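Local structure of Blr6230 protein (Bradyrhizobium diazoefficiens USDA 110, 5NGG) at residues I67-A72 and L96-H101; A119-G124 and V150-A155; A173-S178 and R224-K229; V197-S202 and V237-H242. The protein is a subclass B3 metallo-beta-lactamase (BJP-1), a zinc enzyme expected to open the beta-lactam ring of antibiotics by hydrolysis. All blocks are in the same frame, centred on the assembly; numbering follows the deposited sequence. Where two conformers were deposited one is given.

Interaction 1. Residues I67-A72 and L96-H101; sequences ILMDTA and LILNTH. With ZN (zinc ion), chain D.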
loop_
_atom_site.group_PDB
_atom_site.type_symbol
_atom_site.label_atom_id
_atom_site.label_comp_id
_atom_site.label_asym_id
_atom_site.label_seq_id
_atom_site.Cartn_x
_atom_site.Cartn_y
_atom_site.Cartn_z
ATOM N N ILE A 67 6.298 -9.066 10.169
ATOM C CA ILE A 67 6.109 -7.696 9.708
ATOM C C ILE A 67 4.717 -7.633 9.077
ATOM O O ILE A 67 4.396 -8.465 8.219
ATOM C CB ILE A 67 7.168 -7.275 8.663
ATOM C CG1 ILE A 67 8.579 -7.434 9.242
ATOM C CG2 ILE A 67 6.883 -5.849 8.161
ATOM C CD1 ILE A 67 9.674 -7.217 8.214
ATOM N N LEU A 68 3.914 -6.663 9.507
ATOM C CA LEU A 68 2.613 -6.416 8.889
ATOM C C LEU A 68 2.739 -5.262 7.933
ATOM O O LEU A 68 3.178 -4.170 8.323
ATOM C CB LEU A 68 1.600 -6.056 9.971
ATOM C CG LEU A 68 0.180 -5.786 9.495
ATOM C CD1 LEU A 68 -0.482 -6.997 8.885
ATOM C CD2 LEU A 68 -0.648 -5.292 10.654
ATOM N N MET A 69 2.391 -5.494 6.661
ATOM C CA MET A 69 2.391 -4.455 5.612
ATOM C C MET A 69 0.959 -3.985 5.427
ATOM O O MET A 69 0.140 -4.693 4.839
ATOM C CB MET A 69 2.947 -5.009 4.305
ATOM C CG MET A 69 3.011 -3.981 3.182
ATOM S SD MET A 69 4.176 -2.619 3.409
ATOM C CE MET A 69 5.726 -3.499 3.297
ATOM N N ASP A 70 0.680 -2.798 5.972
ATOM C CA ASP A 70 -0.613 -2.105 5.909
ATOM C C ASP A 70 -1.696 -2.809 6.738
ATOM O O ASP A 70 -1.491 -3.861 7.339
ATOM C CB ASP A 70 -1.048 -1.835 4.450
ATOM C CG ASP A 70 -0.192 -0.793 3.767
ATOM O OD1 ASP A 70 0.262 0.183 4.416
ATOM O OD2 ASP A 70 -0.011 -0.939 2.528
ATOM N N THR A 71 -2.838 -2.118 6.815
ATOM C CA THR A 71 -4.083 -2.717 7.304
ATOM C C THR A 71 -5.195 -2.348 6.293
ATOM O O THR A 71 -4.897 -2.111 5.123
ATOM C CB THR A 71 -4.398 -2.273 8.750
ATOM O OG1 THR A 71 -4.469 -0.839 8.824
ATOM C CG2 THR A 71 -3.377 -2.824 9.726
ATOM N N ALA A 72 -6.462 -2.363 6.702
ATOM C CA ALA A 72 -7.561 -2.090 5.780
ATOM C C ALA A 72 -8.447 -1.001 6.378
ATOM O O ALA A 72 -7.975 -0.210 7.202
ATOM C CB ALA A 72 -8.301 -3.386 5.434
ATOM N N LEU A 96 6.820 -5.319 13.745
ATOM C CA LEU A 96 6.838 -4.091 12.956
ATOM C C LEU A 96 5.598 -4.024 12.099
ATOM O O LEU A 96 5.103 -5.052 11.596
ATOM C CB LEU A 96 8.039 -3.990 12.011
ATOM C CG LEU A 96 9.428 -3.969 12.637
ATOM C CD1 LEU A 96 10.489 -4.018 11.548
ATOM C CD2 LEU A 96 9.612 -2.743 13.514
ATOM N N ILE A 97 5.127 -2.794 11.952
ATOM C CA ILE A 97 4.056 -2.450 11.020
ATOM C C ILE A 97 4.651 -1.421 10.059
ATOM O O ILE A 97 5.183 -0.390 10.494
ATOM C CB ILE A 97 2.851 -1.839 11.733
ATOM C CG1 ILE A 97 2.318 -2.783 12.818
ATOM C CG2 ILE A 97 1.769 -1.508 10.722
ATOM C CD1 ILE A 97 1.321 -2.145 13.770
ATOM N N LEU A 98 4.572 -1.715 8.759
ATOM C CA LEU A 98 5.011 -0.781 7.724
ATOM C C LEU A 98 3.787 -0.268 6.982
ATOM O O LEU A 98 2.801 -0.985 6.811
ATOM C CB LEU A 98 5.953 -1.474 6.729
ATOM C CG LEU A 98 7.442 -1.479 7.109
ATOM C CD1 LEU A 98 7.760 -1.836 8.525
ATOM C CD2 LEU A 98 8.223 -2.310 6.118
ATOM N N ASN A 99 3.881 0.982 6.547
ATOM C CA ASN A 99 2.822 1.603 5.756
ATOM C C ASN A 99 3.341 1.955 4.375
ATOM O O ASN A 99 4.456 2.478 4.240
ATOM C CB ASN A 99 2.347 2.866 6.479
ATOM C CG ASN A 99 1.085 3.554 5.880
ATOM O OD1 ASN A 99 0.991 4.780 5.966
ATOM N ND2 ASN A 99 0.112 2.812 5.374
ATOM N N THR A 100 2.502 1.733 3.368
ATOM C CA THR A 100 2.741 2.276 2.022
ATOM C C THR A 100 2.327 3.752 1.983
ATOM O O THR A 100 3.105 4.629 1.613
ATOM C CB THR A 100 1.959 1.519 0.934
ATOM O OG1 THR A 100 0.580 1.412 1.305
ATOM C CG2 THR A 100 2.597 0.156 0.665
ATOM N N HIS A 101 1.091 4.054 2.368
ATOM C CA HIS A 101 0.656 5.461 2.390
ATOM C C HIS A 101 -0.515 5.643 3.341
ATOM O O HIS A 101 -1.274 4.722 3.624
ATOM C CB HIS A 101 0.338 5.994 0.992
ATOM C CG HIS A 101 -0.966 5.515 0.445
ATOM N ND1 HIS A 101 -1.092 4.426 -0.394
ATOM C CD2 HIS A 101 -2.207 6.037 0.556
ATOM C CE1 HIS A 101 -2.360 4.272 -0.730
ATOM N NE2 HIS A 101 -3.068 5.222 -0.147
HETATM ZN ZN ZN D . -4.796 6.018 -0.952
HETATM O O HOH W 1 -6.284 4.922 -0.832
#

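Interaction 2. Residues A119-G124 and V150-A155; sequences AQLVAG and VKVDRA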
loop_
_atom_site.group_PDB
_atom_site.type_symbol
_atom_site.label_atom_id
_atom_site.label_comp_id
_atom_site.label_asym_id
_atom_site.label_seq_id
_atom_site.Cartn_x
_atom_site.Cartn_y
_atom_site.Cartn_z
ATOM N N ALA A 119 3.934 -3.411 18.675
ATOM C CA ALA A 119 4.769 -3.254 17.491
ATOM C C ALA A 119 5.129 -1.792 17.247
ATOM O O ALA A 119 4.473 -0.887 17.743
ATOM C CB ALA A 119 4.039 -3.803 16.290
ATOM N N GLN A 120 6.202 -1.584 16.503
ATOM C CA GLN A 120 6.604 -0.251 16.050
ATOM C C GLN A 120 6.081 0.008 14.643
ATOM O O GLN A 120 6.079 -0.883 13.828
ATOM C CB GLN A 120 8.122 -0.123 16.071
ATOM C CG GLN A 120 8.712 -0.126 17.472
ATOM C CD GLN A 120 10.224 -0.141 17.447
ATOM O OE1 GLN A 120 10.838 -1.116 17.011
ATOM N NE2 GLN A 120 10.835 0.940 17.913
ATOM N N LEU A 121 5.639 1.237 14.397
ATOM C CA LEU A 121 5.128 1.672 13.104
ATOM C C LEU A 121 6.211 2.468 12.372
ATOM O O LEU A 121 6.786 3.426 12.924
ATOM C CB LEU A 121 3.872 2.534 13.266
ATOM C CG LEU A 121 3.315 3.198 11.986
ATOM C CD1 LEU A 121 2.875 2.183 10.933
ATOM C CD2 LEU A 121 2.160 4.160 12.304
ATOM N N VAL A 122 6.439 2.065 11.121
ATOM C CA VAL A 122 7.433 2.694 10.235
ATOM C C VAL A 122 6.719 3.230 8.990
ATOM O O VAL A 122 5.963 2.489 8.360
ATOM C CB VAL A 122 8.470 1.649 9.813
ATOM C CG1 VAL A 122 9.582 2.311 9.001
ATOM C CG2 VAL A 122 9.033 0.954 11.038
ATOM N N ALA A 123 6.965 4.491 8.638
ATOM C CA ALA A 123 6.258 5.131 7.537
ATOM C C ALA A 123 7.097 6.273 6.976
ATOM O O ALA A 123 7.989 6.809 7.640
ATOM C CB ALA A 123 4.890 5.645 8.000
ATOM N N GLY A 124 6.764 6.665 5.751
ATOM C CA GLY A 124 7.413 7.786 5.099
ATOM C C GLY A 124 7.269 9.062 5.908
ATOM O O GLY A 124 6.172 9.424 6.364
ATOM N N VAL A 150 -2.331 7.443 15.002
ATOM C CA VAL A 150 -1.293 6.524 15.452
ATOM C C VAL A 150 0.067 7.204 15.375
ATOM O O VAL A 150 0.355 7.925 14.394
ATOM C CB VAL A 150 -1.358 5.217 14.589
ATOM C CG1 VAL A 150 -1.138 5.486 13.099
ATOM C CG2 VAL A 150 -0.452 4.135 15.128
ATOM N N LYS A 151 0.908 6.947 16.379
ATOM C CA LYS A 151 2.249 7.516 16.413
ATOM C C LYS A 151 3.214 6.727 15.534
ATOM O O LYS A 151 3.178 5.489 15.489
ATOM C CB LYS A 151 2.758 7.584 17.847
ATOM C CG LYS A 151 1.912 8.530 18.680
ATOM C CD LYS A 151 2.484 8.775 20.059
ATOM C CE LYS A 151 1.863 10.017 20.674
ATOM N NZ LYS A 151 2.458 11.275 20.141
ATOM N N VAL A 152 4.078 7.462 14.841
ATOM C CA VAL A 152 5.081 6.867 13.986
ATOM C C VAL A 152 6.358 6.720 14.816
ATOM O O VAL A 152 6.878 7.700 15.370
ATOM C CB VAL A 152 5.326 7.737 12.739
ATOM C CG1 VAL A 152 6.499 7.211 11.919
ATOM C CG2 VAL A 152 4.065 7.814 11.890
ATOM N N ASP A 153 6.878 5.503 14.887
ATOM C CA ASP A 153 8.102 5.222 15.642
ATOM C C ASP A 153 9.377 5.485 14.845
ATOM O O ASP A 153 10.409 5.827 15.430
ATOM C CB ASP A 153 8.069 3.809 16.178
ATOM C CG ASP A 153 6.907 3.592 17.101
ATOM O OD1 ASP A 153 6.981 4.073 18.242
ATOM O OD2 ASP A 153 5.905 2.969 16.686
ATOM N N ARG A 154 9.323 5.287 13.531
ATOM C CA ARG A 154 10.452 5.565 12.663
ATOM C C ARG A 154 9.922 6.152 11.355
ATOM O O ARG A 154 9.111 5.518 10.667
ATOM C CB ARG A 154 11.255 4.300 12.366
ATOM C CG ARG A 154 12.473 4.583 11.510
ATOM C CD ARG A 154 13.299 3.345 11.346
ATOM N NE ARG A 154 14.336 3.540 10.346
ATOM C CZ ARG A 154 15.089 2.573 9.833
ATOM N NH1 ARG A 154 14.941 1.316 10.231
ATOM N NH2 ARG A 154 15.991 2.875 8.914
ATOM N N ALA A 155 10.408 7.354 11.023
ATOM C CA ALA A 155 10.054 8.061 9.808
ATOM C C ALA A 155 11.164 7.806 8.792
ATOM O O ALA A 155 12.326 8.057 9.087
ATOM C CB ALA A 155 9.893 9.553 10.093
#

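Interaction 3. Residues A173-S178 and R224-K229; sequences ATPGHS and RATFAK. With ZN (zinc ion), chain D; ZN (zinc ion), chain E.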
loop_
_atom_site.group_PDB
_atom_site.type_symbol
_atom_site.label_atom_id
_atom_site.label_comp_id
_atom_site.label_asym_id
_atom_site.label_seq_id
_atom_site.Cartn_x
_atom_site.Cartn_y
_atom_site.Cartn_z
ATOM N N ALA A 173 11.080 6.548 -1.862
ATOM C CA ALA A 173 10.141 7.663 -1.827
ATOM C C ALA A 173 9.464 7.765 -3.176
ATOM O O ALA A 173 10.104 8.051 -4.185
ATOM C CB ALA A 173 10.863 8.952 -1.472
ATOM N N THR A 174 8.157 7.496 -3.192
ATOM C CA THR A 174 7.358 7.506 -4.404
ATOM C C THR A 174 6.097 8.350 -4.149
ATOM O O THR A 174 4.969 7.853 -4.273
ATOM C CB THR A 174 6.994 6.071 -4.846
ATOM O OG1 THR A 174 6.493 5.335 -3.723
ATOM C CG2 THR A 174 8.201 5.334 -5.371
ATOM N N PRO A 175 6.287 9.656 -3.845
ATOM C CA PRO A 175 5.161 10.525 -3.519
ATOM C C PRO A 175 4.237 10.814 -4.693
ATOM O O PRO A 175 4.571 10.565 -5.851
ATOM C CB PRO A 175 5.844 11.813 -3.044
ATOM C CG PRO A 175 7.117 11.844 -3.830
ATOM C CD PRO A 175 7.567 10.397 -3.807
ATOM N N GLY A 176 3.076 11.360 -4.364
ATOM C CA GLY A 176 2.059 11.779 -5.337
ATOM C C GLY A 176 0.708 11.408 -4.791
ATOM O O GLY A 176 -0.073 12.272 -4.376
ATOM N N HIS A 177 0.429 10.107 -4.716
ATOM C CA HIS A 177 -0.846 9.669 -4.187
ATOM C C HIS A 177 -1.004 10.140 -2.711
ATOM O O HIS A 177 -2.121 10.444 -2.272
ATOM C CB HIS A 177 -0.980 8.144 -4.350
ATOM C CG HIS A 177 -2.274 7.599 -3.855
ATOM N ND1 HIS A 177 -3.430 7.575 -4.599
ATOM C CD2 HIS A 177 -2.594 7.094 -2.651
ATOM C CE1 HIS A 177 -4.400 7.040 -3.867
ATOM N NE2 HIS A 177 -3.925 6.757 -2.676
ATOM N N SER A 178 0.103 10.163 -1.966
ATOM C CA SER A 178 0.186 10.884 -0.699
ATOM C C SER A 178 1.573 11.515 -0.645
ATOM O O SER A 178 2.476 11.087 -1.377
ATOM C CB SER A 178 -0.032 9.949 0.499
ATOM O OG SER A 178 1.118 9.135 0.730
ATOM N N ARG A 224 4.648 12.738 -11.320
ATOM C CA ARG A 224 5.447 12.508 -12.547
ATOM C C ARG A 224 6.867 11.999 -12.228
ATOM O O ARG A 224 7.401 11.166 -12.961
ATOM C CB ARG A 224 5.437 13.737 -13.468
ATOM C CG ARG A 224 4.095 13.979 -14.165
ATOM C CD ARG A 224 4.039 15.384 -14.728
ATOM N NE ARG A 224 2.906 15.687 -15.589
ATOM C CZ ARG A 224 2.204 14.823 -16.323
ATOM N NH1 ARG A 224 2.487 13.533 -16.334
ATOM N NH2 ARG A 224 1.202 15.274 -17.067
ATOM N N ALA A 225 7.448 12.433 -11.113
ATOM C CA ALA A 225 8.726 11.842 -10.657
ATOM C C ALA A 225 8.530 10.352 -10.330
ATOM O O ALA A 225 9.339 9.500 -10.705
ATOM C CB ALA A 225 9.272 12.581 -9.442
ATOM N N THR A 226 7.407 10.029 -9.695
ATOM C CA THR A 226 7.117 8.644 -9.330
ATOM C C THR A 226 6.870 7.715 -10.520
ATOM O O THR A 226 7.376 6.584 -10.540
ATOM C CB THR A 226 5.963 8.640 -8.320
ATOM O OG1 THR A 226 6.485 9.146 -7.091
ATOM C CG2 THR A 226 5.378 7.243 -8.119
ATOM N N PHE A 227 6.129 8.183 -11.534
ATOM C CA PHE A 227 5.913 7.319 -12.702
ATOM C C PHE A 227 7.239 6.971 -13.379
ATOM O O PHE A 227 7.501 5.839 -13.768
ATOM C CB PHE A 227 4.991 7.962 -13.741
ATOM C CG PHE A 227 3.653 8.402 -13.208
ATOM C CD1 PHE A 227 2.939 7.650 -12.286
ATOM C CD2 PHE A 227 3.090 9.587 -13.667
ATOM C CE1 PHE A 227 1.701 8.096 -11.830
ATOM C CE2 PHE A 227 1.860 10.033 -13.220
ATOM C CZ PHE A 227 1.161 9.281 -12.304
ATOM N N ALA A 228 8.088 7.984 -13.549
ATOM C CA ALA A 228 9.414 7.769 -14.167
ATOM C C ALA A 228 10.288 6.845 -13.327
ATOM O O ALA A 228 10.938 5.934 -13.858
ATOM C CB ALA A 228 10.117 9.088 -14.363
ATOM N N LYS A 229 10.315 7.079 -12.023
ATOM C CA LYS A 229 11.091 6.251 -11.097
ATOM C C LYS A 229 10.646 4.789 -11.183
ATOM O O LYS A 229 11.482 3.883 -11.304
ATOM C CB LYS A 229 10.940 6.776 -9.668
ATOM C CG LYS A 229 11.648 5.981 -8.578
ATOM C CD LYS A 229 11.459 6.656 -7.233
ATOM C CE LYS A 229 12.003 5.850 -6.080
ATOM N NZ LYS A 229 13.450 5.678 -6.175
HETATM ZN ZN ZN D . -4.796 6.018 -0.952
HETATM ZN ZN ZN E . 14.513 4.523 -4.806
HETATM O O HOH W 2 9.302 9.742 -6.778
HETATM O O HOH W 1 -6.284 4.922 -0.832
#

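Interaction 4. Residues V197-S202 and V237-H242; sequences VLFFCS and VLLGPH. With ZN (zinc ion), chain C; ACT (acetate ion), chain F.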
loop_
_atom_site.group_PDB
_atom_site.type_symbol
_atom_site.label_atom_id
_atom_site.label_comp_id
_atom_site.label_asym_id
_atom_site.label_seq_id
_atom_site.Cartn_x
_atom_site.Cartn_y
_atom_site.Cartn_z
ATOM N N VAL A 197 11.074 -7.871 -4.987
ATOM C CA VAL A 197 9.657 -7.537 -4.792
ATOM C C VAL A 197 9.540 -6.043 -4.497
ATOM O O VAL A 197 10.340 -5.520 -3.713
ATOM C CB VAL A 197 9.086 -8.341 -3.610
ATOM C CG1 VAL A 197 7.619 -7.984 -3.359
ATOM C CG2 VAL A 197 9.259 -9.842 -3.808
ATOM N N LEU A 198 8.547 -5.382 -5.096
ATOM C CA LEU A 198 8.184 -4.028 -4.682
ATOM C C LEU A 198 6.762 -4.018 -4.208
ATOM O O LEU A 198 5.840 -4.292 -4.980
ATOM C CB LEU A 198 8.364 -3.010 -5.805
ATOM C CG LEU A 198 8.290 -1.539 -5.376
ATOM C CD1 LEU A 198 9.514 -1.155 -4.570
ATOM C CD2 LEU A 198 8.091 -0.623 -6.563
ATOM N N PHE A 199 6.560 -3.604 -2.944
ATOM C CA PHE A 199 5.236 -3.204 -2.469
ATOM C C PHE A 199 5.079 -1.739 -2.914
ATOM O O PHE A 199 5.491 -0.810 -2.216
ATOM C CB PHE A 199 5.151 -3.325 -0.954
ATOM C CG PHE A 199 5.340 -4.725 -0.427
ATOM C CD1 PHE A 199 6.607 -5.223 -0.102
ATOM C CD2 PHE A 199 4.248 -5.545 -0.194
ATOM C CE1 PHE A 199 6.751 -6.494 0.432
ATOM C CE2 PHE A 199 4.393 -6.814 0.313
ATOM C CZ PHE A 199 5.651 -7.288 0.617
ATOM N N PHE A 200 4.533 -1.553 -4.115
ATOM C CA PHE A 200 4.344 -0.226 -4.689
ATOM C C PHE A 200 3.266 0.489 -3.873
ATOM O O PHE A 200 2.282 -0.117 -3.477
ATOM C CB PHE A 200 3.958 -0.372 -6.164
ATOM C CG PHE A 200 3.705 0.946 -6.854
ATOM C CD1 PHE A 200 4.722 1.869 -6.977
ATOM C CD2 PHE A 200 2.440 1.263 -7.379
ATOM C CE1 PHE A 200 4.516 3.086 -7.610
ATOM C CE2 PHE A 200 2.217 2.495 -7.980
ATOM C CZ PHE A 200 3.254 3.404 -8.109
ATOM N N CYS A 201 3.452 1.783 -3.632
ATOM C CA CYS A 201 2.585 2.464 -2.681
ATOM C C CYS A 201 1.247 2.913 -3.174
ATOM O O CYS A 201 0.417 3.235 -2.328
ATOM C CB CYS A 201 3.329 3.648 -2.050
ATOM S SG CYS A 201 3.481 5.084 -3.095
ATOM N N SER A 202 1.075 2.998 -4.486
ATOM C CA SER A 202 -0.095 3.575 -5.230
ATOM C C SER A 202 0.338 4.791 -6.010
ATOM O O SER A 202 1.002 5.661 -5.451
ATOM C CB SER A 202 -1.296 4.033 -4.403
ATOM O OG SER A 202 -2.219 4.642 -5.301
ATOM N N VAL A 237 8.642 -8.766 -8.993
ATOM C CA VAL A 237 7.312 -9.039 -8.448
ATOM C C VAL A 237 6.696 -7.716 -8.015
ATOM O O VAL A 237 7.126 -7.134 -7.020
ATOM C CB VAL A 237 7.398 -9.991 -7.237
ATOM C CG1 VAL A 237 6.023 -10.204 -6.594
ATOM C CG2 VAL A 237 7.996 -11.337 -7.642
ATOM N N LEU A 238 5.668 -7.281 -8.741
ATOM C CA LEU A 238 4.916 -6.082 -8.386
ATOM C C LEU A 238 3.789 -6.459 -7.431
ATOM O O LEU A 238 2.933 -7.284 -7.754
ATOM C CB LEU A 238 4.296 -5.447 -9.615
ATOM C CG LEU A 238 3.440 -4.205 -9.333
ATOM C CD1 LEU A 238 4.269 -3.093 -8.696
ATOM C CD2 LEU A 238 2.761 -3.743 -10.616
ATOM N N LEU A 239 3.767 -5.805 -6.268
ATOM C CA LEU A 239 2.655 -5.868 -5.320
ATOM C C LEU A 239 2.186 -4.439 -5.085
ATOM O O LEU A 239 2.791 -3.467 -5.511
ATOM C CB LEU A 239 3.076 -6.559 -4.023
ATOM C CG LEU A 239 3.617 -7.984 -4.167
ATOM C CD1 LEU A 239 4.069 -8.549 -2.836
ATOM C CD2 LEU A 239 2.570 -8.886 -4.764
ATOM N N GLY A 240 1.082 -4.288 -4.369
ATOM C CA GLY A 240 0.537 -2.980 -4.102
ATOM C C GLY A 240 -0.568 -3.036 -3.076
ATOM O O GLY A 240 -0.942 -4.111 -2.611
ATOM N N PRO A 241 -1.128 -1.868 -2.713
ATOM C CA PRO A 241 -2.067 -1.828 -1.584
ATOM C C PRO A 241 -3.519 -2.128 -1.958
ATOM O O PRO A 241 -4.360 -2.216 -1.066
ATOM C CB PRO A 241 -1.877 -0.432 -1.017
ATOM C CG PRO A 241 -1.414 0.378 -2.147
ATOM C CD PRO A 241 -0.719 -0.519 -3.133
ATOM N N HIS A 242 -3.788 -2.330 -3.255
ATOM C CA HIS A 242 -5.055 -2.848 -3.748
ATOM C C HIS A 242 -4.707 -3.957 -4.725
ATOM O O HIS A 242 -3.760 -3.812 -5.508
ATOM C CB HIS A 242 -5.877 -1.742 -4.436
ATOM C CG HIS A 242 -6.329 -0.667 -3.504
ATOM N ND1 HIS A 242 -7.417 -0.793 -2.661
ATOM C CD2 HIS A 242 -5.838 0.568 -3.278
ATOM C CE1 HIS A 242 -7.562 0.328 -1.965
ATOM N NE2 HIS A 242 -6.616 1.170 -2.319
HETATM ZN ZN ZN C . -6.145 2.902 -1.207
HETATM C C ACT F . -5.418 3.851 -3.936
HETATM O O ACT F . -4.781 3.937 -4.997
HETATM O OXT ACT F . -4.855 3.516 -2.860
HETATM C CH3 ACT F . -6.886 4.141 -4.000
HETATM O O HOH W 1 -6.284 4.922 -0.832
#

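Interaction 1. Residues I67-A72 and L96-H101
Leu68 and Ile97 sit opposite each other on strands 65-69 and 94-98, parallel neighbours in the interior of the seven-stranded sheet and the two strands of a beta-alpha-beta crossover through helix 77-86. The strands pair over three residues: Leu68 N donates to Leu96 O and Leu98 N to Leu68 O, each at 2.9 Å, and Asp70 N to Leu98 O continues the ladder as the first strand ends. On one face, Met69 bends its chain so that SD lies 3.9 Å from Leu98 CB, with CE against the same residue, while Leu98 CD1 reaches Ile67 CG2. Leu68 and Ile97 occupy the other face, toward helix 110-117.

Beyond the strands the contact turns polar. Asp70 holds CG anti to its own carbonyl carbon (chi1 -70°), which turns the carboxylate onto the loop 99-101. OD1 takes two donors: Thr100 N from the syn side at 2.9 Å, and Asn99 ND2 almost end-on at 2.8 Å, the amide standing nearly perpendicular to the carboxylate (81°). OD2 receives the Thr100 hydroxyl, OG1, at 2.7 Å, also on the syn side. Three bonds thus fix the rotation of this buried carboxylate. Asn99 ND2 additionally reaches His101 O, from above the carbonyl plane.

The loop so held presents His101, whose ND1 is bonded to Cys201 O and whose NE2 binds zinc at 2.1 Å. His101 opens the HxHxDH zinc-binding motif that follows a core strand in the metallo-beta-lactamase fold.

Interaction 2. Residues A119-G124 and V150-A155
Leu121 and Val150 meet at about a right angle, the CD2 methyl of the leucine resting against both methyls of the valine and coming within 3.6 Å of CG1. With CG anti to its backbone N (chi1 173°), Leu121 brings its branched end to residues 150-152, where CD2 also packs on Lys151 O and, more loosely, on Val152 CG2. Helix 110-117 closes over this apolar corner through Phe110.

Asp153 points toward strand 120-124. Its OD2 accepts Leu121 N through the anti lone pair, at 2.9 Å and nearly straight (170°), and the same oxygen forms a salt bridge with Lys114. The side chain of Gln120 crosses that of Asp153 roughly at a right angle, CB lying 3.9 Å from OD2, with the amide and carboxylate planes 50° apart.

Strand 154-156 is an edge strand of the seven-stranded sheet, reached from strand 120-124 by a beta-alpha-beta crossover through helix 128-133. Pairing starts at Leu121 O, which takes two donors in its carbonyl plane: Asp153 N at 2.9 Å and Arg154 N at 3.2 Å. Parallel register then follows, with Ala123 N bonded to Arg154 O at 3.1 Å. Val122 and Arg154 share one face, where Val122 CG2 touches Arg154 CB before the arginine leads its guanidinium away to Arg161 O. Ala123 and Ala155 lie on the opposite face, the former against Leu131 of helix 128-133.

Interaction 3. Residues A173-S178 and R224-K229
The flat carbonyl group of Pro175 is met in its own plane by the hydroxyl of Thr226, OG1 donating onto a lone pair of Pro175 O at 2.7 Å. Another flat group of the loop, the His177 ring, makes no contact with residues 224-229 but packs on Tyr223 of the same helix: NE2 binds a zinc ion at 2.1 Å, the water on that metal lies in the ring plane at the edge, ND1 is bonded to Thr204 O, and the ring packs edge-to-face with His101.

Thr226 OG1 has a second partner. Water 2 donates to it at 2.9 Å and, at 3.2 Å, to Ala173 O, so one hydroxyl ties helix 219-232 to Pro175 O directly and to Ala173 O through water. The methyl of Thr226, CG2, rests against Thr174 CB.

One helical turn later Lys229 runs extended past the loop, its CE 3.9 Å from Thr174 CG2, the two side chains crossing at about a right angle. A bend at the last torsion (chi4 64°) then turns NZ to another zinc ion, 2.1 Å away, which suggests a neutral amine. Glu158 and His172 are the other protein ligands of this zinc, which is separate from the site of His101, His103 and His177 that characterises metallo-beta-lactamases.

Interaction 4. Residues V197-S202 and V237-H242
Leu239 and Phe199 both hold CG anti to the carbonyl carbon (chi1 near -60° in each), so the two side chains run side by side from neighbouring strands. Leu239 CD1 meets Phe199 CE2 obliquely at 3.6 Å and also touches Val197 CG1. On the other face Leu238 CD1 packs on Phe200 CB at 3.7 Å, near helix 268-291.

The parallel strands 193-199 and 237-239, joined through helix 219-232 in a beta-alpha-beta unit, are tied by Leu198 N to Val237 O and Leu239 N to Leu198 O. Phe200 N then reaches Leu239 O at 2.9 Å from well above the carbonyl plane. Where the chains leave the sheet, Pro241 is wedged against the other backbone, its CD 3.0 Å from Phe200 O.

Both ends lead to an acetate ion. Ser202, with OG anti to the backbone N (chi1 175°), donates from OG to acetate O at 2.7 Å, while His242 NE2 binds zinc at 2.1 Å and acetate OXT binds the same metal at 2.2 Å. Asp105 and His106 add protein ligands, and Thr204 OG1 also bonds the acetate. A carboxylate can therefore bridge metal and hydroxyls here, consistent with a way for substrate or inhibitor acids to bind.

In the fold
Interactions 1 and 4 are fully buried parallel strand pairs, one in each of the two sheets, and both run from apolar packing into loops that supply zinc ligands; His101 ND1 bonded to Cys201 O joins them directly. Interaction 2 extends the sheet of interaction 1, strand 120-124 being bonded to Ile97 on its other side, but it lies at the sheet margin, partly exposed and with no zinc ligand in it, a charged carboxylate replacing some of the strand pairing. Interaction 3, also partly exposed, has no strand pairing and is held by a hydroxyl, a water and the packing of Lys229 on Thr174; its helix 219-232 is the crossover of interaction 4. One metal-bound water is common to interactions 1, 3 and 4.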